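RimK-related lysine biosynthesis protein (Thermococcus kodakarensis, PDB 5K2M) probably acts as an ATP-dependent ligase of the RimK/LysX family in amino-acid biosynthesis, binding ADP and magnesium in an ATP-grasp fold. Local coordinates at residues 215-220 with 226-231; 106-111 with 157-162; 22-27 with 263-268. All coordinates share one frame; numbering follows the deposited sequence.

Contact 1. Residues 215-220 with 226-231. With MG (magnesium ion), chain Q; ADP (adenosine-5'-diphosphate), chain O.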
loop_
_atom_site.group_PDB
_atom_site.type_symbol
_atom_site.label_atom_id
_atom_site.label_comp_id
_atom_site.label_asym_id
_atom_site.label_seq_id
_atom_site.Cartn_x
_atom_site.Cartn_y
_atom_site.Cartn_z
ATOM N N VAL A 215 -8.316 12.159 -56.333
ATOM C CA VAL A 215 -8.754 10.854 -55.841
ATOM C C VAL A 215 -7.548 10.021 -55.391
ATOM O O VAL A 215 -7.592 9.379 -54.345
ATOM C CB VAL A 215 -9.592 10.075 -56.896
ATOM C CG1 VAL A 215 -9.857 8.641 -56.447
ATOM C CG2 VAL A 215 -10.924 10.770 -57.153
ATOM N N LYS A 216 -6.476 10.045 -56.177
ATOM C CA LYS A 216 -5.252 9.309 -55.838
ATOM C C LYS A 216 -4.620 9.820 -54.547
ATOM O O LYS A 216 -4.143 9.032 -53.737
ATOM C CB LYS A 216 -4.230 9.378 -56.978
ATOM C CG LYS A 216 -4.432 8.343 -58.078
ATOM C CD LYS A 216 -3.559 8.678 -59.281
ATOM C CE LYS A 216 -3.428 7.518 -60.259
ATOM N NZ LYS A 216 -2.387 6.546 -59.810
ATOM N N ALA A 217 -4.615 11.137 -54.360
ATOM C CA ALA A 217 -4.129 11.725 -53.118
ATOM C C ALA A 217 -4.961 11.233 -51.937
ATOM O O ALA A 217 -4.419 10.885 -50.889
ATOM C CB ALA A 217 -4.170 13.243 -53.193
ATOM N N TRP A 218 -6.281 11.209 -52.106
ATOM C CA TRP A 218 -7.171 10.695 -51.069
ATOM C C TRP A 218 -6.897 9.219 -50.758
ATOM O O TRP A 218 -6.972 8.808 -49.598
ATOM C CB TRP A 218 -8.636 10.875 -51.484
ATOM C CG TRP A 218 -9.618 10.358 -50.469
ATOM C CD1 TRP A 218 -10.278 11.090 -49.543
ATOM C CD2 TRP A 218 -10.042 9.002 -50.286
ATOM N NE1 TRP A 218 -11.090 10.284 -48.793
ATOM C CE2 TRP A 218 -10.949 8.991 -49.214
ATOM C CE3 TRP A 218 -9.734 7.791 -50.917
ATOM C CZ2 TRP A 218 -11.570 7.818 -48.760
ATOM C CZ3 TRP A 218 -10.350 6.626 -50.465
ATOM C CH2 TRP A 218 -11.259 6.654 -49.399
ATOM N N GLU A 219 -6.605 8.430 -51.801
ATOM C CA GLU A 219 -6.336 6.987 -51.667
ATOM C C GLU A 219 -5.026 6.699 -50.926
ATOM O O GLU A 219 -4.878 5.648 -50.312
ATOM C CB GLU A 219 -6.374 6.284 -53.045
ATOM C CG GLU A 219 -7.807 6.110 -53.538
ATOM C CD GLU A 219 -7.967 5.656 -54.982
ATOM O OE1 GLU A 219 -6.990 5.631 -55.764
ATOM O OE2 GLU A 219 -9.118 5.337 -55.340
ATOM N N ALA A 220 -4.094 7.641 -50.958
ATOM C CA ALA A 220 -2.925 7.569 -50.083
ATOM C C ALA A 220 -3.299 7.465 -48.595
ATOM O O ALA A 220 -2.563 6.873 -47.817
ATOM C CB ALA A 220 -2.021 8.773 -50.301
ATOM N N LEU A 226 -11.505 14.959 -47.183
ATOM C CA LEU A 226 -10.288 15.753 -47.297
ATOM C C LEU A 226 -10.430 16.901 -48.281
ATOM O O LEU A 226 -10.950 16.729 -49.388
ATOM C CB LEU A 226 -9.101 14.869 -47.721
ATOM C CG LEU A 226 -8.572 13.845 -46.707
ATOM C CD1 LEU A 226 -7.477 13.004 -47.347
ATOM C CD2 LEU A 226 -8.066 14.497 -45.423
ATOM N N ALA A 227 -9.953 18.073 -47.864
ATOM C CA ALA A 227 -9.703 19.173 -48.784
ATOM C C ALA A 227 -8.246 19.108 -49.168
ATOM O O ALA A 227 -7.372 19.164 -48.315
ATOM C CB ALA A 227 -10.018 20.508 -48.144
ATOM N N ILE A 228 -8.001 18.997 -50.459
ATOM C CA ILE A 228 -6.677 18.782 -50.982
ATOM C C ILE A 228 -6.215 20.053 -51.691
ATOM O O ILE A 228 -7.011 20.695 -52.376
ATOM C CB ILE A 228 -6.695 17.586 -51.947
ATOM C CG1 ILE A 228 -7.268 16.363 -51.214
ATOM C CG2 ILE A 228 -5.287 17.309 -52.481
ATOM C CD1 ILE A 228 -7.756 15.265 -52.116
ATOM N N ASP A 229 -4.947 20.424 -51.485
ATOM C CA ASP A 229 -4.323 21.579 -52.153
ATOM C C ASP A 229 -3.353 21.127 -53.246
ATOM O O ASP A 229 -2.407 20.396 -52.963
ATOM C CB ASP A 229 -3.513 22.414 -51.168
ATOM C CG ASP A 229 -4.358 23.034 -50.069
ATOM O OD1 ASP A 229 -5.476 22.555 -49.801
ATOM O OD2 ASP A 229 -3.872 24.010 -49.454
ATOM N N ILE A 230 -3.563 21.604 -54.471
ATOM C CA ILE A 230 -2.762 21.194 -55.623
ATOM C C ILE A 230 -2.113 22.424 -56.282
ATOM O O ILE A 230 -2.721 23.491 -56.332
ATOM C CB ILE A 230 -3.642 20.406 -56.628
ATOM C CG1 ILE A 230 -4.050 19.058 -56.023
ATOM C CG2 ILE A 230 -2.919 20.183 -57.947
ATOM C CD1 ILE A 230 -5.194 18.360 -56.740
ATOM N N PHE A 231 -0.874 22.272 -56.757
ATOM C CA PHE A 231 -0.175 23.334 -57.487
ATOM C C PHE A 231 0.031 22.968 -58.947
ATOM O O PHE A 231 0.424 21.843 -59.262
ATOM C CB PHE A 231 1.228 23.583 -56.928
ATOM C CG PHE A 231 1.281 23.993 -55.478
ATOM C CD1 PHE A 231 0.164 24.447 -54.798
ATOM C CD2 PHE A 231 2.500 23.949 -54.803
ATOM C CE1 PHE A 231 0.253 24.838 -53.483
ATOM C CE2 PHE A 231 2.597 24.335 -53.482
ATOM C CZ PHE A 231 1.467 24.782 -52.817
HETATM MG MG MG Q . -3.359 24.941 -47.741
HETATM P PB ADP O . -1.672 25.985 -45.116
HETATM O O1B ADP O . -2.678 26.353 -46.171
HETATM O O2B ADP O . -1.291 27.122 -44.199
HETATM O O3B ADP O . -1.982 24.733 -44.333
HETATM P PA ADP O . -0.084 25.467 -47.481
HETATM O O1A ADP O . -1.366 25.019 -48.154
HETATM O O2A ADP O . 1.099 24.575 -47.680
HETATM O O3A ADP O . -0.286 25.704 -45.906
HETATM O "O5'" ADP O . 0.307 26.933 -47.999
HETATM C "C5'" ADP O . -0.657 27.954 -48.128
HETATM C "C4'" ADP O . -0.586 28.557 -49.521
HETATM O "O4'" ADP O . 0.717 29.111 -49.734
HETATM C "C3'" ADP O . -0.830 27.579 -50.659
HETATM O "O3'" ADP O . -2.224 27.481 -50.990
HETATM C "C2'" ADP O . -0.014 28.206 -51.774
HETATM O "O2'" ADP O . -0.721 29.256 -52.430
HETATM C "C1'" ADP O . 1.155 28.842 -51.060
HETATM N N9 ADP O . 2.292 27.911 -51.017
HETATM C C8 ADP O . 2.562 27.020 -50.040
HETATM N N7 ADP O . 3.668 26.305 -50.312
HETATM C C5 ADP O . 4.113 26.740 -51.505
HETATM C C6 ADP O . 5.247 26.431 -52.374
HETATM N N6 ADP O . 6.139 25.480 -52.022
HETATM N N1 ADP O . 5.353 27.125 -53.525
HETATM C C2 ADP O . 4.473 28.069 -53.887
HETATM N N3 ADP O . 3.417 28.409 -53.149
HETATM C C4 ADP O . 3.198 27.793 -51.969
HETATM O O HOH W 1 -3.735 26.649 -48.996
#

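Contact 2. Residues 106-111 with 157-162. With ADP (adenosine-5'-diphosphate), chain O.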
loop_
_atom_site.group_PDB
_atom_site.type_symbol
_atom_site.label_atom_id
_atom_site.label_comp_id
_atom_site.label_asym_id
_atom_site.label_seq_id
_atom_site.Cartn_x
_atom_site.Cartn_y
_atom_site.Cartn_z
ATOM N N GLY A 106 20.752 23.885 -37.029
ATOM C CA GLY A 106 21.989 23.569 -37.734
ATOM C C GLY A 106 21.778 22.622 -38.897
ATOM O O GLY A 106 22.455 22.718 -39.924
ATOM N N GLY A 107 20.838 21.696 -38.745
ATOM C CA GLY A 107 20.443 20.837 -39.860
ATOM C C GLY A 107 19.714 21.596 -40.959
ATOM O O GLY A 107 19.929 21.329 -42.142
ATOM N N ALA A 108 18.847 22.531 -40.566
ATOM C CA ALA A 108 18.037 23.300 -41.508
ATOM C C ALA A 108 18.872 24.165 -42.436
ATOM O O ALA A 108 18.510 24.369 -43.596
ATOM C CB ALA A 108 17.044 24.157 -40.755
ATOM N N LEU A 109 19.990 24.668 -41.923
ATOM C CA LEU A 109 20.968 25.410 -42.726
ATOM C C LEU A 109 21.440 24.658 -43.970
ATOM O O LEU A 109 21.852 25.267 -44.948
ATOM C CB LEU A 109 22.193 25.747 -41.863
ATOM C CG LEU A 109 22.316 27.119 -41.191
ATOM C CD1 LEU A 109 21.156 28.065 -41.445
ATOM C CD2 LEU A 109 22.595 26.980 -39.703
ATOM N N ARG A 110 21.396 23.336 -43.914
ATOM C CA ARG A 110 21.802 22.492 -45.032
ATOM C C ARG A 110 20.703 22.202 -46.045
ATOM O O ARG A 110 20.974 21.613 -47.081
ATOM C CB ARG A 110 22.351 21.178 -44.486
ATOM C CG ARG A 110 23.527 21.409 -43.564
ATOM C CD ARG A 110 24.544 20.311 -43.712
ATOM N NE ARG A 110 24.026 19.034 -43.225
ATOM C CZ ARG A 110 23.992 18.670 -41.948
ATOM N NH1 ARG A 110 24.424 19.483 -40.983
ATOM N NH2 ARG A 110 23.502 17.483 -41.634
ATOM N N VAL A 111 19.475 22.619 -45.758
ATOM C CA VAL A 111 18.344 22.336 -46.639
ATOM C C VAL A 111 18.522 22.935 -48.060
ATOM O O VAL A 111 18.192 22.281 -49.030
ATOM C CB VAL A 111 17.025 22.769 -45.973
ATOM C CG1 VAL A 111 15.889 22.815 -46.969
ATOM C CG2 VAL A 111 16.700 21.811 -44.844
ATOM N N GLY A 157 10.276 23.463 -33.835
ATOM C CA GLY A 157 11.609 22.896 -33.985
ATOM C C GLY A 157 11.679 21.735 -34.976
ATOM O O GLY A 157 12.741 21.142 -35.166
ATOM N N ILE A 158 10.549 21.389 -35.590
ATOM C CA ILE A 158 10.537 20.460 -36.714
ATOM C C ILE A 158 10.529 21.327 -37.973
ATOM O O ILE A 158 9.557 22.047 -38.248
ATOM C CB ILE A 158 9.301 19.543 -36.683
ATOM C CG1 ILE A 158 9.115 18.937 -35.287
ATOM C CG2 ILE A 158 9.417 18.455 -37.740
ATOM C CD1 ILE A 158 10.310 18.186 -34.741
ATOM N N HIS A 159 11.616 21.263 -38.731
ATOM C CA HIS A 159 11.835 22.180 -39.846
ATOM C C HIS A 159 11.501 21.542 -41.175
ATOM O O HIS A 159 12.232 20.669 -41.649
ATOM C CB HIS A 159 13.274 22.661 -39.842
ATOM C CG HIS A 159 13.639 23.399 -38.602
ATOM N ND1 HIS A 159 13.265 24.706 -38.382
ATOM C CD2 HIS A 159 14.305 23.005 -37.495
ATOM C CE1 HIS A 159 13.701 25.091 -37.197
ATOM N NE2 HIS A 159 14.346 24.080 -36.645
ATOM N N TYR A 160 10.400 22.003 -41.771
ATOM C CA TYR A 160 9.851 21.454 -43.002
ATOM C C TYR A 160 9.885 22.517 -44.077
ATOM O O TYR A 160 9.434 23.663 -43.862
ATOM C CB TYR A 160 8.406 21.001 -42.756
ATOM C CG TYR A 160 7.659 20.531 -43.981
ATOM C CD1 TYR A 160 7.723 19.216 -44.400
ATOM C CD2 TYR A 160 6.880 21.416 -44.719
ATOM C CE1 TYR A 160 7.024 18.783 -45.518
ATOM C CE2 TYR A 160 6.185 21.005 -45.839
ATOM C CZ TYR A 160 6.243 19.687 -46.227
ATOM O OH TYR A 160 5.539 19.290 -47.338
ATOM N N PHE A 161 10.414 22.133 -45.238
ATOM C CA PHE A 161 10.663 23.063 -46.338
ATOM C C PHE A 161 10.250 22.441 -47.669
ATOM O O PHE A 161 10.322 21.242 -47.832
ATOM C CB PHE A 161 12.161 23.366 -46.452
ATOM C CG PHE A 161 12.751 24.070 -45.274
ATOM C CD1 PHE A 161 12.711 25.452 -45.182
ATOM C CD2 PHE A 161 13.402 23.361 -44.278
ATOM C CE1 PHE A 161 13.297 26.113 -44.115
ATOM C CE2 PHE A 161 13.979 24.020 -43.203
ATOM C CZ PHE A 161 13.926 25.396 -43.123
ATOM N N GLN A 162 9.835 23.276 -48.611
ATOM C CA GLN A 162 9.626 22.866 -49.994
ATOM C C GLN A 162 10.391 23.787 -50.924
ATOM O O GLN A 162 10.720 24.905 -50.556
ATOM C CB GLN A 162 8.150 22.962 -50.370
ATOM C CG GLN A 162 7.243 21.947 -49.704
ATOM C CD GLN A 162 5.785 22.185 -50.063
ATOM O OE1 GLN A 162 5.334 23.317 -50.090
ATOM N NE2 GLN A 162 5.049 21.120 -50.333
HETATM P PB ADP O . -1.672 25.985 -45.116
HETATM O O1B ADP O . -2.678 26.353 -46.171
HETATM O O2B ADP O . -1.291 27.122 -44.199
HETATM O O3B ADP O . -1.982 24.733 -44.333
HETATM P PA ADP O . -0.084 25.467 -47.481
HETATM O O1A ADP O . -1.366 25.019 -48.154
HETATM O O2A ADP O . 1.099 24.575 -47.680
HETATM O O3A ADP O . -0.286 25.704 -45.906
HETATM O "O5'" ADP O . 0.307 26.933 -47.999
HETATM C "C5'" ADP O . -0.657 27.954 -48.128
HETATM C "C4'" ADP O . -0.586 28.557 -49.521
HETATM O "O4'" ADP O . 0.717 29.111 -49.734
HETATM C "C3'" ADP O . -0.830 27.579 -50.659
HETATM O "O3'" ADP O . -2.224 27.481 -50.990
HETATM C "C2'" ADP O . -0.014 28.206 -51.774
HETATM O "O2'" ADP O . -0.721 29.256 -52.430
HETATM C "C1'" ADP O . 1.155 28.842 -51.060
HETATM N N9 ADP O . 2.292 27.911 -51.017
HETATM C C8 ADP O . 2.562 27.020 -50.040
HETATM N N7 ADP O . 3.668 26.305 -50.312
HETATM C C5 ADP O . 4.113 26.740 -51.505
HETATM C C6 ADP O . 5.247 26.431 -52.374
HETATM N N6 ADP O . 6.139 25.480 -52.022
HETATM N N1 ADP O . 5.353 27.125 -53.525
HETATM C C2 ADP O . 4.473 28.069 -53.887
HETATM N N3 ADP O . 3.417 28.409 -53.149
HETATM C C4 ADP O . 3.198 27.793 -51.969
#

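Contact 3. Residues 22-27 with 263-268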
loop_
_atom_site.group_PDB
_atom_site.type_symbol
_atom_site.label_atom_id
_atom_site.label_comp_id
_atom_site.label_asym_id
_atom_site.label_seq_id
_atom_site.Cartn_x
_atom_site.Cartn_y
_atom_site.Cartn_z
ATOM N N GLY A 22 -29.791 16.956 -40.050
ATOM C CA GLY A 22 -31.195 16.906 -39.633
ATOM C C GLY A 22 -32.112 16.173 -40.602
ATOM O O GLY A 22 -33.182 15.731 -40.223
ATOM N N GLU A 23 -31.697 16.047 -41.857
ATOM C CA GLU A 23 -32.451 15.258 -42.838
ATOM C C GLU A 23 -32.287 13.750 -42.597
ATOM O O GLU A 23 -33.150 12.969 -42.980
ATOM C CB GLU A 23 -32.029 15.621 -44.271
ATOM C CG GLU A 23 -32.200 17.094 -44.632
ATOM C CD GLU A 23 -31.813 17.415 -46.074
ATOM O OE1 GLU A 23 -31.630 18.614 -46.396
ATOM O OE2 GLU A 23 -31.697 16.477 -46.899
ATOM N N PHE A 24 -31.188 13.344 -41.967
ATOM C CA PHE A 24 -30.891 11.920 -41.739
ATOM C C PHE A 24 -31.211 11.427 -40.327
ATOM O O PHE A 24 -31.312 10.225 -40.100
ATOM C CB PHE A 24 -29.420 11.634 -42.055
ATOM C CG PHE A 24 -29.081 11.802 -43.502
ATOM C CD1 PHE A 24 -28.773 13.056 -44.016
ATOM C CD2 PHE A 24 -29.089 10.709 -44.365
ATOM C CE1 PHE A 24 -28.468 13.223 -45.359
ATOM C CE2 PHE A 24 -28.783 10.865 -45.707
ATOM C CZ PHE A 24 -28.471 12.125 -46.206
ATOM N N GLY A 25 -31.374 12.342 -39.377
ATOM C CA GLY A 25 -31.712 11.953 -38.009
ATOM C C GLY A 25 -31.664 13.109 -37.030
ATOM O O GLY A 25 -31.743 14.260 -37.415
ATOM N N GLU A 26 -31.548 12.774 -35.755
ATOM C CA GLU A 26 -31.496 13.749 -34.685
ATOM C C GLU A 26 -30.072 14.316 -34.590
ATOM O O GLU A 26 -29.103 13.566 -34.613
ATOM C CB GLU A 26 -31.890 13.050 -33.393
ATOM C CG GLU A 26 -32.073 13.945 -32.183
ATOM C CD GLU A 26 -32.575 13.170 -30.971
ATOM O OE1 GLU A 26 -32.812 11.946 -31.095
ATOM O OE2 GLU A 26 -32.733 13.781 -29.888
ATOM N N VAL A 27 -29.948 15.635 -34.503
ATOM C CA VAL A 27 -28.648 16.301 -34.442
ATOM C C VAL A 27 -28.363 16.765 -33.015
ATOM O O VAL A 27 -29.175 17.467 -32.432
ATOM C CB VAL A 27 -28.599 17.522 -35.388
ATOM C CG1 VAL A 27 -27.212 18.151 -35.382
ATOM C CG2 VAL A 27 -28.975 17.113 -36.805
ATOM N N LEU A 263 -20.546 15.365 -46.817
ATOM C CA LEU A 263 -19.851 15.090 -45.572
ATOM C C LEU A 263 -20.779 14.337 -44.610
ATOM O O LEU A 263 -20.366 13.371 -43.963
ATOM C CB LEU A 263 -19.347 16.398 -44.944
ATOM C CG LEU A 263 -18.662 16.339 -43.579
ATOM C CD1 LEU A 263 -17.341 15.606 -43.682
ATOM C CD2 LEU A 263 -18.443 17.737 -43.028
ATOM N N VAL A 264 -22.027 14.780 -44.526
ATOM C CA VAL A 264 -23.019 14.131 -43.669
ATOM C C VAL A 264 -23.379 12.721 -44.173
ATOM O O VAL A 264 -23.521 11.799 -43.366
ATOM C CB VAL A 264 -24.280 14.997 -43.518
ATOM C CG1 VAL A 264 -25.403 14.221 -42.855
ATOM C CG2 VAL A 264 -23.958 16.246 -42.704
ATOM N N GLU A 265 -23.507 12.555 -45.489
ATOM C CA GLU A 265 -23.789 11.231 -46.071
ATOM C C GLU A 265 -22.680 10.239 -45.742
ATOM O O GLU A 265 -22.934 9.088 -45.426
ATOM C CB GLU A 265 -23.979 11.321 -47.591
ATOM C CG GLU A 265 -25.279 11.998 -48.010
ATOM C CD GLU A 265 -25.353 12.329 -49.499
ATOM O OE1 GLU A 265 -24.507 11.846 -50.285
ATOM O OE2 GLU A 265 -26.277 13.075 -49.884
ATOM N N TYR A 266 -21.441 10.701 -45.799
ATOM C CA TYR A 266 -20.325 9.885 -45.404
ATOM C C TYR A 266 -20.398 9.560 -43.913
ATOM O O TYR A 266 -20.228 8.411 -43.516
ATOM C CB TYR A 266 -19.027 10.600 -45.727
ATOM C CG TYR A 266 -17.824 9.792 -45.360
ATOM C CD1 TYR A 266 -17.484 8.670 -46.090
ATOM C CD2 TYR A 266 -17.035 10.135 -44.284
ATOM C CE1 TYR A 266 -16.394 7.905 -45.758
ATOM C CE2 TYR A 266 -15.931 9.376 -43.945
ATOM C CZ TYR A 266 -15.615 8.270 -44.696
ATOM O OH TYR A 266 -14.535 7.506 -44.387
ATOM N N ALA A 267 -20.663 10.571 -43.085
ATOM C CA ALA A 267 -20.871 10.341 -41.666
ATOM C C ALA A 267 -21.969 9.303 -41.432
ATOM O O ALA A 267 -21.802 8.428 -40.588
ATOM C CB ALA A 267 -21.209 11.634 -40.945
ATOM N N VAL A 268 -23.080 9.380 -42.162
ATOM C CA VAL A 268 -24.128 8.380 -41.949
ATOM C C VAL A 268 -23.646 6.981 -42.365
ATOM O O VAL A 268 -23.947 6.004 -41.683
ATOM C CB VAL A 268 -25.525 8.725 -42.549
ATOM C CG1 VAL A 268 -25.908 10.179 -42.296
ATOM C CG2 VAL A 268 -25.629 8.377 -44.025
#

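Contact 1. Residues 215-220 with 226-231
A217 is the first residue of the helical segment 215-220 to meet strand 226-231: its CB lies 4.3 Å from CD1 of I228, a loose methyl-to-methyl contact. One residue on, W218 approaches that same I228 CD1 with its backbone N, while its indole turns to L226, CD1 of W218 standing 4.0 Å from CD1 of L226. With CG anti to the backbone N (chi1 180°), the indole is carried beside the carbonyl carbon, and the two side chains cross nearly at a right angle. W218 NE1 is occupied by the carbonyl of G224, in the loop between helix 208-219 and strand 225-233. No hydrogen bond links the segments; the axes of 215-219 and 226-231 approach to 9.5 Å, their directions 121° apart, so the helix runs obliquely over the strand. Strand alternation sends D229 to the other face, where its OD2 binds magnesium at 2.0 Å, alongside O1A and O1B of ADP, a water and E241; F231, on that same face, brings CE2 to 3.5 Å from C5 of the adenine. Strand 225-233 lies between antiparallel strands 170-177 and 236-243, with helix 208-219 against one sheet face and nucleotide and metal at the other.

Contact 2. Residues 106-111 with 157-162
F161 packs against A108 and V111, where segment 106-111 lies against the antiparallel four-stranded sheet of the ATP-grasp domain; in that sheet strand 159-163 runs between strands 99-102 and 119-122. Segment 106-111 contributes helical residues from G106 and a type I beta turn from A108 to V111, closed by V111 N to A108 O at 2.9 Å.

The packing is wholly by van der Waals contact, with no hydrogen bond across the segments. Both V111 methyls converge on the F161 ring: CG2 of V111 is 3.7 Å from CD2 of F161, and CG1 of V111 reaches the same carbon and its neighbour CG. The side chains cross obliquely, and V111 holds CG1 anti to its backbone nitrogen (chi1 166°), which brings that methyl to the ring. A108 CB meets both rings from the same general direction, 3.9 Å from F161 CE2 and 4.1 Å from H159 CG, lying over one face of the imidazole. Cutting F161 back to an alanine is likely to open a gap beside both V111 methyls and leave A108 CB with only the imidazole as ring partner across the contact.

Around this core, L145 of helix 138-150 touches both A108 and H159, and L119 and S121 touch F161. R110, on the turn, donates from NH2 to the carbonyl of D33 of the second subunit.

On the opposite face of the strand lies a polar group that reaches the nucleotide: Q162 is directed away from segment 106-111, and its amide is held by K122 at OE1 and by N240 at NE2. That same OE1 accepts a hydrogen bond from N6 of the ADP adenine at 3.0 Å, with an N-H...O angle of 151°.

Contact 3. Residues 22-27 with 263-268
F24 supplies nearly the whole of one side of this contact, its ring reaching three side chains of helix 263-268. V268 and V264, one turn apart on that helix, receive it, and E265, next to V264 in sequence, adds a third point of contact.

The ring spans the three partners with different carbons. At its root, CG of F24 is 3.8 Å from CG1 of V268, a methyl that also approaches F24 CB; the two side chains cross at about a right angle. Along one flank, F24 CD1 comes within 3.7 Å of V264 CG1, and at the far end CZ of F24 meets CG of E265, also at 3.7 Å. The CB bond of F24 points toward the facing helix, and chi1 -66° sets CG anti to the carbonyl carbon, bringing the ring onto the valines. V264 sets CG1 anti to its nitrogen, and this is the methyl that touches the ring. V264 and V268 are four residues apart, and V268 N bonds V264 O at 2.7 Å.

In the fold this joins helix 12-24 of the amino-terminal part to helix 259-272 near the carboxyl end. V264 also rests on I17 and R20 of helix 12-24, and on I47 of the parallel sheet, while V268 touches I3. Just after F24, G25 leaves helical geometry for a nearly fully extended one (phi 172°), and the chain turns into strand 26-31.

Every touching atom is carbon, E265 included: its aliphatic CG takes part, with the carboxylate plane turned 62° from the ring. The contact therefore rests on shape and on withdrawal of apolar surface from water, although F24 itself remains exposed.

Along the chain, contact 2 closes before contact 1 opens, and the two segments of contact 3 bracket both. Contacts 1 and 2 belong to the same RimK-like ATP-grasp range but to different antiparallel sheets, the first at strand 225-233 and the second at strand 159-163. Their centres lie about 25 Å apart, yet both reach ADP, one at the metal-bound phosphates and the adenine, the other at the adenine amino group, so the nucleotide sits between the two sheets. Contact 3, whose centre is about 24 Å from that of contact 1 and about 43 Å from that of contact 2, lies away from the site and ties the chain's beginning to its end beside the parallel sheet.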